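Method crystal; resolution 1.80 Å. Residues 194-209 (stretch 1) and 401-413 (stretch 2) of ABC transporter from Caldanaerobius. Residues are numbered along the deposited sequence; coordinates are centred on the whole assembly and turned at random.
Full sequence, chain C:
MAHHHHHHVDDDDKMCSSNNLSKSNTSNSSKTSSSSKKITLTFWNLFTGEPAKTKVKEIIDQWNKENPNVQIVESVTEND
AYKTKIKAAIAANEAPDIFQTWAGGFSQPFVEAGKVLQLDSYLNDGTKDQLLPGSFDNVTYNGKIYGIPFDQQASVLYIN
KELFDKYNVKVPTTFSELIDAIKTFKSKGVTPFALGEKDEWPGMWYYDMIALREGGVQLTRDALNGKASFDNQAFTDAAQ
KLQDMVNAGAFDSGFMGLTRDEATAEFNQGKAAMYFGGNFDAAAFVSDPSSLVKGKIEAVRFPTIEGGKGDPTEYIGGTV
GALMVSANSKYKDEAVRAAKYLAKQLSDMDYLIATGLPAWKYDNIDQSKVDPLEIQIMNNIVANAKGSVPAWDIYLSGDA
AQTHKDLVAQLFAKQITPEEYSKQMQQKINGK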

# COMPACT_ATOMS: atom_id res chain seq x y z
N ALA C 194 -4.17 6.41 -15.36
CA ALA C 194 -3.91 7.59 -14.54
C ALA C 194 -2.78 7.22 -13.63
O ALA C 194 -2.99 6.42 -12.72
CB ALA C 194 -5.12 7.95 -13.69
N LEU C 195 -1.58 7.79 -13.86
CA LEU C 195 -0.48 7.60 -12.85
C LEU C 195 0.12 8.95 -12.31
O LEU C 195 0.39 9.85 -13.11
CB LEU C 195 0.61 6.66 -13.37
CG LEU C 195 1.93 6.56 -12.61
CD1 LEU C 195 1.76 5.93 -11.21
CD2 LEU C 195 3.02 5.87 -13.40
N GLY C 196 0.31 9.08 -10.97
CA GLY C 196 1.12 10.16 -10.44
C GLY C 196 2.44 9.67 -9.88
O GLY C 196 2.46 9.04 -8.81
N GLU C 197 3.55 9.97 -10.58
CA GLU C 197 4.87 9.38 -10.25
C GLU C 197 5.85 10.28 -9.42
O GLU C 197 6.95 9.85 -9.06
CB GLU C 197 5.52 8.79 -11.52
CG GLU C 197 7.02 8.49 -11.50
CD GLU C 197 7.38 7.27 -10.62
OE1 GLU C 197 6.42 6.70 -10.02
OE2 GLU C 197 8.61 6.90 -10.53
N LYS C 198 5.41 11.47 -9.06
CA LYS C 198 6.25 12.48 -8.34
C LYS C 198 6.91 12.03 -7.02
O LYS C 198 8.04 12.46 -6.67
CB LYS C 198 5.39 13.68 -8.01
CG LYS C 198 6.19 14.94 -7.72
CD LYS C 198 5.25 16.07 -7.34
CE LYS C 198 5.90 17.02 -6.36
NZ LYS C 198 6.83 18.02 -6.95
N ASP C 199 6.17 11.23 -6.26
CA ASP C 199 6.62 10.71 -5.01
C ASP C 199 7.19 9.32 -5.20
O ASP C 199 7.53 8.69 -4.25
CB ASP C 199 5.49 10.80 -3.95
CG ASP C 199 5.05 12.27 -3.67
OD1 ASP C 199 5.94 13.09 -3.37
OD2 ASP C 199 3.83 12.62 -3.72
N GLU C 200 7.31 8.86 -6.46
CA GLU C 200 8.00 7.58 -6.87
C GLU C 200 7.43 6.24 -6.43
O GLU C 200 7.52 5.24 -7.16
CB GLU C 200 9.51 7.64 -6.57
CG GLU C 200 10.07 9.01 -6.93
CD GLU C 200 11.57 9.08 -6.81
OE1 GLU C 200 12.15 8.24 -6.09
OE2 GLU C 200 12.17 9.98 -7.46
N TRP C 201 6.90 6.20 -5.20
CA TRP C 201 6.30 4.98 -4.75
C TRP C 201 5.14 4.47 -5.61
O TRP C 201 5.09 3.31 -5.88
CB TRP C 201 6.05 4.94 -3.22
CG TRP C 201 4.91 5.78 -2.81
CD1 TRP C 201 4.94 7.09 -2.31
CD2 TRP C 201 3.51 5.44 -2.94
NE1 TRP C 201 3.68 7.55 -2.09
CE2 TRP C 201 2.76 6.60 -2.45
CE3 TRP C 201 2.80 4.29 -3.33
CZ2 TRP C 201 1.37 6.62 -2.43
CZ3 TRP C 201 1.43 4.32 -3.30
CH2 TRP C 201 0.72 5.46 -2.85
N PRO C 202 4.24 5.32 -6.10
CA PRO C 202 3.14 4.69 -6.86
C PRO C 202 3.60 3.92 -8.13
O PRO C 202 3.09 2.84 -8.37
CB PRO C 202 2.23 5.87 -7.21
CG PRO C 202 2.59 6.93 -6.24
CD PRO C 202 4.07 6.78 -6.02
N GLY C 203 4.55 4.46 -8.91
CA GLY C 203 5.03 3.76 -10.11
C GLY C 203 5.86 2.54 -9.81
O GLY C 203 6.01 1.60 -10.67
N MET C 204 6.47 2.59 -8.61
CA MET C 204 7.29 1.52 -8.09
C MET C 204 6.40 0.25 -7.99
O MET C 204 6.79 -0.76 -8.43
CB MET C 204 7.83 1.99 -6.72
CG MET C 204 9.08 1.31 -6.25
SD MET C 204 9.04 0.93 -4.45
CE MET C 204 7.46 0.03 -4.41
N TRP C 205 5.23 0.33 -7.33
CA TRP C 205 4.15 -0.74 -7.48
C TRP C 205 4.04 -1.51 -8.83
O TRP C 205 3.90 -2.78 -8.86
CB TRP C 205 2.79 -0.15 -7.07
CG TRP C 205 2.68 -0.13 -5.58
CD1 TRP C 205 3.48 0.58 -4.68
CD2 TRP C 205 1.76 -0.91 -4.75
NE1 TRP C 205 3.16 0.24 -3.38
CE2 TRP C 205 2.14 -0.64 -3.35
CE3 TRP C 205 0.75 -1.82 -5.01
CZ2 TRP C 205 1.44 -1.19 -2.29
CZ3 TRP C 205 0.06 -2.38 -3.96
CH2 TRP C 205 0.41 -2.09 -2.62
N TYR C 206 4.04 -0.75 -9.93
CA TYR C 206 3.98 -1.31 -11.26
C TYR C 206 5.19 -2.20 -11.45
O TYR C 206 5.02 -3.37 -11.85
CB TYR C 206 3.97 -0.19 -12.33
CG TYR C 206 2.71 0.60 -12.48
CD1 TYR C 206 2.11 0.70 -13.74
CD2 TYR C 206 2.17 1.36 -11.43
CE1 TYR C 206 0.97 1.44 -13.92
CE2 TYR C 206 1.03 2.14 -11.62
CZ TYR C 206 0.45 2.18 -12.88
OH TYR C 206 -0.72 2.90 -13.13
N TYR C 207 6.39 -1.67 -11.15
CA TYR C 207 7.62 -2.45 -11.42
C TYR C 207 7.70 -3.67 -10.52
O TYR C 207 7.92 -4.78 -10.98
CB TYR C 207 8.94 -1.60 -11.19
CG TYR C 207 10.09 -2.51 -11.33
CD1 TYR C 207 10.66 -2.76 -12.59
CD2 TYR C 207 10.56 -3.25 -10.25
CE1 TYR C 207 11.70 -3.70 -12.73
CE2 TYR C 207 11.55 -4.20 -10.37
CZ TYR C 207 12.15 -4.40 -11.61
OH TYR C 207 13.17 -5.33 -11.69
N ASP C 208 7.54 -3.46 -9.20
CA ASP C 208 7.41 -4.62 -8.27
C ASP C 208 6.47 -5.72 -8.73
O ASP C 208 6.84 -6.91 -8.70
CB ASP C 208 6.98 -4.16 -6.88
CG ASP C 208 7.98 -3.25 -6.22
OD1 ASP C 208 9.01 -3.00 -6.84
OD2 ASP C 208 7.72 -2.75 -5.09
N MET C 209 5.25 -5.32 -9.14
CA MET C 209 4.25 -6.32 -9.56
C MET C 209 4.76 -7.11 -10.75
O MET C 209 4.59 -8.33 -10.79
CB MET C 209 2.89 -5.72 -9.97
CG MET C 209 2.23 -6.63 -11.05
SD MET C 209 1.62 -8.16 -10.25
CE MET C 209 0.82 -7.36 -8.84
N ALA C 401 15.73 1.50 0.01
CA ALA C 401 14.38 1.69 -0.52
C ALA C 401 14.31 2.94 -1.39
O ALA C 401 13.53 2.99 -2.38
CB ALA C 401 13.40 1.79 0.62
N GLN C 402 15.10 3.96 -1.03
CA GLN C 402 15.13 5.13 -1.86
C GLN C 402 15.80 4.80 -3.20
O GLN C 402 15.35 5.28 -4.24
CB GLN C 402 15.83 6.27 -1.17
CG GLN C 402 15.72 7.52 -1.98
CD GLN C 402 14.36 8.16 -1.85
OE1 GLN C 402 13.99 8.63 -0.76
NE2 GLN C 402 13.61 8.20 -2.97
N THR C 403 16.86 3.98 -3.17
CA THR C 403 17.60 3.58 -4.38
C THR C 403 16.63 3.00 -5.46
O THR C 403 16.58 3.48 -6.62
CB THR C 403 18.79 2.63 -4.04
OG1 THR C 403 19.83 3.33 -3.30
CG2 THR C 403 19.40 2.00 -5.31
N HIS C 404 15.87 1.97 -5.05
CA HIS C 404 14.82 1.37 -5.87
C HIS C 404 13.88 2.41 -6.42
O HIS C 404 13.71 2.50 -7.62
CB HIS C 404 14.05 0.29 -5.07
CG HIS C 404 13.05 -0.50 -5.90
ND1 HIS C 404 13.30 -0.88 -7.17
CD2 HIS C 404 11.76 -0.90 -5.62
CE1 HIS C 404 12.25 -1.51 -7.66
NE2 HIS C 404 11.30 -1.54 -6.71
N LYS C 405 13.28 3.22 -5.54
CA LYS C 405 12.37 4.27 -5.98
C LYS C 405 12.98 5.20 -7.00
O LYS C 405 12.28 5.58 -7.96
CB LYS C 405 11.85 5.09 -4.80
CG LYS C 405 10.87 4.35 -3.92
CD LYS C 405 10.60 5.08 -2.63
CE LYS C 405 10.06 6.48 -2.80
NZ LYS C 405 10.09 7.11 -1.47
N ASP C 406 14.25 5.58 -6.83
CA ASP C 406 14.84 6.59 -7.75
C ASP C 406 15.11 6.03 -9.13
O ASP C 406 14.80 6.70 -10.17
CB ASP C 406 16.13 7.23 -7.22
CG ASP C 406 15.91 8.02 -5.95
OD1 ASP C 406 14.79 8.56 -5.77
OD2 ASP C 406 16.84 8.08 -5.11
N LEU C 407 15.63 4.80 -9.13
CA LEU C 407 15.94 4.06 -10.33
C LEU C 407 14.71 3.57 -11.09
O LEU C 407 14.74 3.44 -12.29
CB LEU C 407 16.80 2.83 -9.94
CG LEU C 407 18.27 3.01 -9.48
CD1 LEU C 407 18.92 1.67 -9.13
CD2 LEU C 407 19.12 3.80 -10.48
N VAL C 408 13.68 3.15 -10.38
CA VAL C 408 12.46 2.83 -11.12
C VAL C 408 12.04 4.14 -11.76
O VAL C 408 11.58 4.13 -12.91
CB VAL C 408 11.33 2.16 -10.26
CG1 VAL C 408 9.98 2.20 -11.01
CG2 VAL C 408 11.67 0.71 -9.94
N ALA C 409 12.16 5.26 -11.04
CA ALA C 409 11.72 6.54 -11.62
C ALA C 409 12.45 6.78 -12.96
O ALA C 409 11.82 7.00 -13.97
CB ALA C 409 11.90 7.70 -10.64
N GLN C 410 13.77 6.57 -12.96
CA GLN C 410 14.59 6.69 -14.19
C GLN C 410 14.24 5.73 -15.35
O GLN C 410 14.46 6.06 -16.54
CB GLN C 410 16.04 6.53 -13.79
CG GLN C 410 16.56 7.74 -13.08
CD GLN C 410 17.58 7.41 -12.01
OE1 GLN C 410 18.57 6.68 -12.23
NE2 GLN C 410 17.34 7.96 -10.84
N LEU C 411 13.69 4.56 -15.02
CA LEU C 411 13.04 3.69 -16.02
C LEU C 411 11.83 4.35 -16.68
O LEU C 411 11.72 4.36 -17.92
CB LEU C 411 12.61 2.34 -15.42
CG LEU C 411 13.68 1.29 -15.09
CD1 LEU C 411 13.04 0.11 -14.35
CD2 LEU C 411 14.42 0.82 -16.35
N PHE C 412 10.90 4.87 -15.87
CA PHE C 412 9.72 5.59 -16.41
C PHE C 412 10.15 6.78 -17.31
O PHE C 412 9.41 7.18 -18.25
CB PHE C 412 8.84 6.11 -15.29
CG PHE C 412 7.89 5.08 -14.71
CD1 PHE C 412 8.21 4.38 -13.50
CD2 PHE C 412 6.69 4.78 -15.36
CE1 PHE C 412 7.32 3.46 -12.95
CE2 PHE C 412 5.79 3.87 -14.81
CZ PHE C 412 6.11 3.18 -13.62
N ALA C 413 11.31 7.34 -16.98
CA ALA C 413 11.76 8.63 -17.55
C ALA C 413 12.58 8.38 -18.77
O ALA C 413 13.02 9.31 -19.43
CB ALA C 413 12.60 9.42 -16.55
O HOH W 1 9.69 5.00 -9.42
O HOH W 2 11.40 9.72 -3.08

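How do two helices nearly two hundred residues apart in sequence fit together? Helix 201-209 and helix 401-412 cross almost at right angles, 82°, with their axes 9.0 Å apart at closest approach. The closeness is eased by Gly203, which has no side chain: a CB there would point toward the other stretch and clash with Phe412 CE1. Val408 faces the same region, its CG1 lying 4.0 Å from Met204 CA.

What fills the hollow beside Gly203? The Phe412 ring does, pushing its edge forward until CE1 lies 3.2 Å from Gly203 O. Leu195 CD2 packs 3.7 Å from Phe412 CE2, and Tyr206 CB sits 4.2 Å from Phe412 CZ, so the buried ring is met by apolar groups from both the loop and the helix. Farther along, Tyr207 offers a broad surface: its CB lies 3.8 Å from Val408 CG2 and its CD1 4.1 Å from Leu411 CD1.

Where does polarity enter this buried surface? His404 points toward the first helix and donates a nearly straight hydrogen bond from NE2 to Asp208 OD1, 2.7 Å away. The acceptor lies near the plane of the imidazole, as an NE2 donor requires. Met204 SD packs 3.5 Å from His404 CD2, while Tyr207 CD2 approaches His404 CE1 at 3.5 Å.

How does the loop before the first helix fit? Glu197 turns back so that OE1 accepts a weak hydrogen bond from Gly203 N, while OE2 comes within 3.4 Å of Ala409 CB, whose small methyl leaves room for the carboxylate. Water 1 bridges the stretches, 2.5 Å from Glu197 OE2 and 3.0 Å from Lys405 O. Glu200, at the N-cap position, extends over the second helix, its OE1 2.7 Å from Asp406 OD1, a closeness that suggests one of the two acids is protonated.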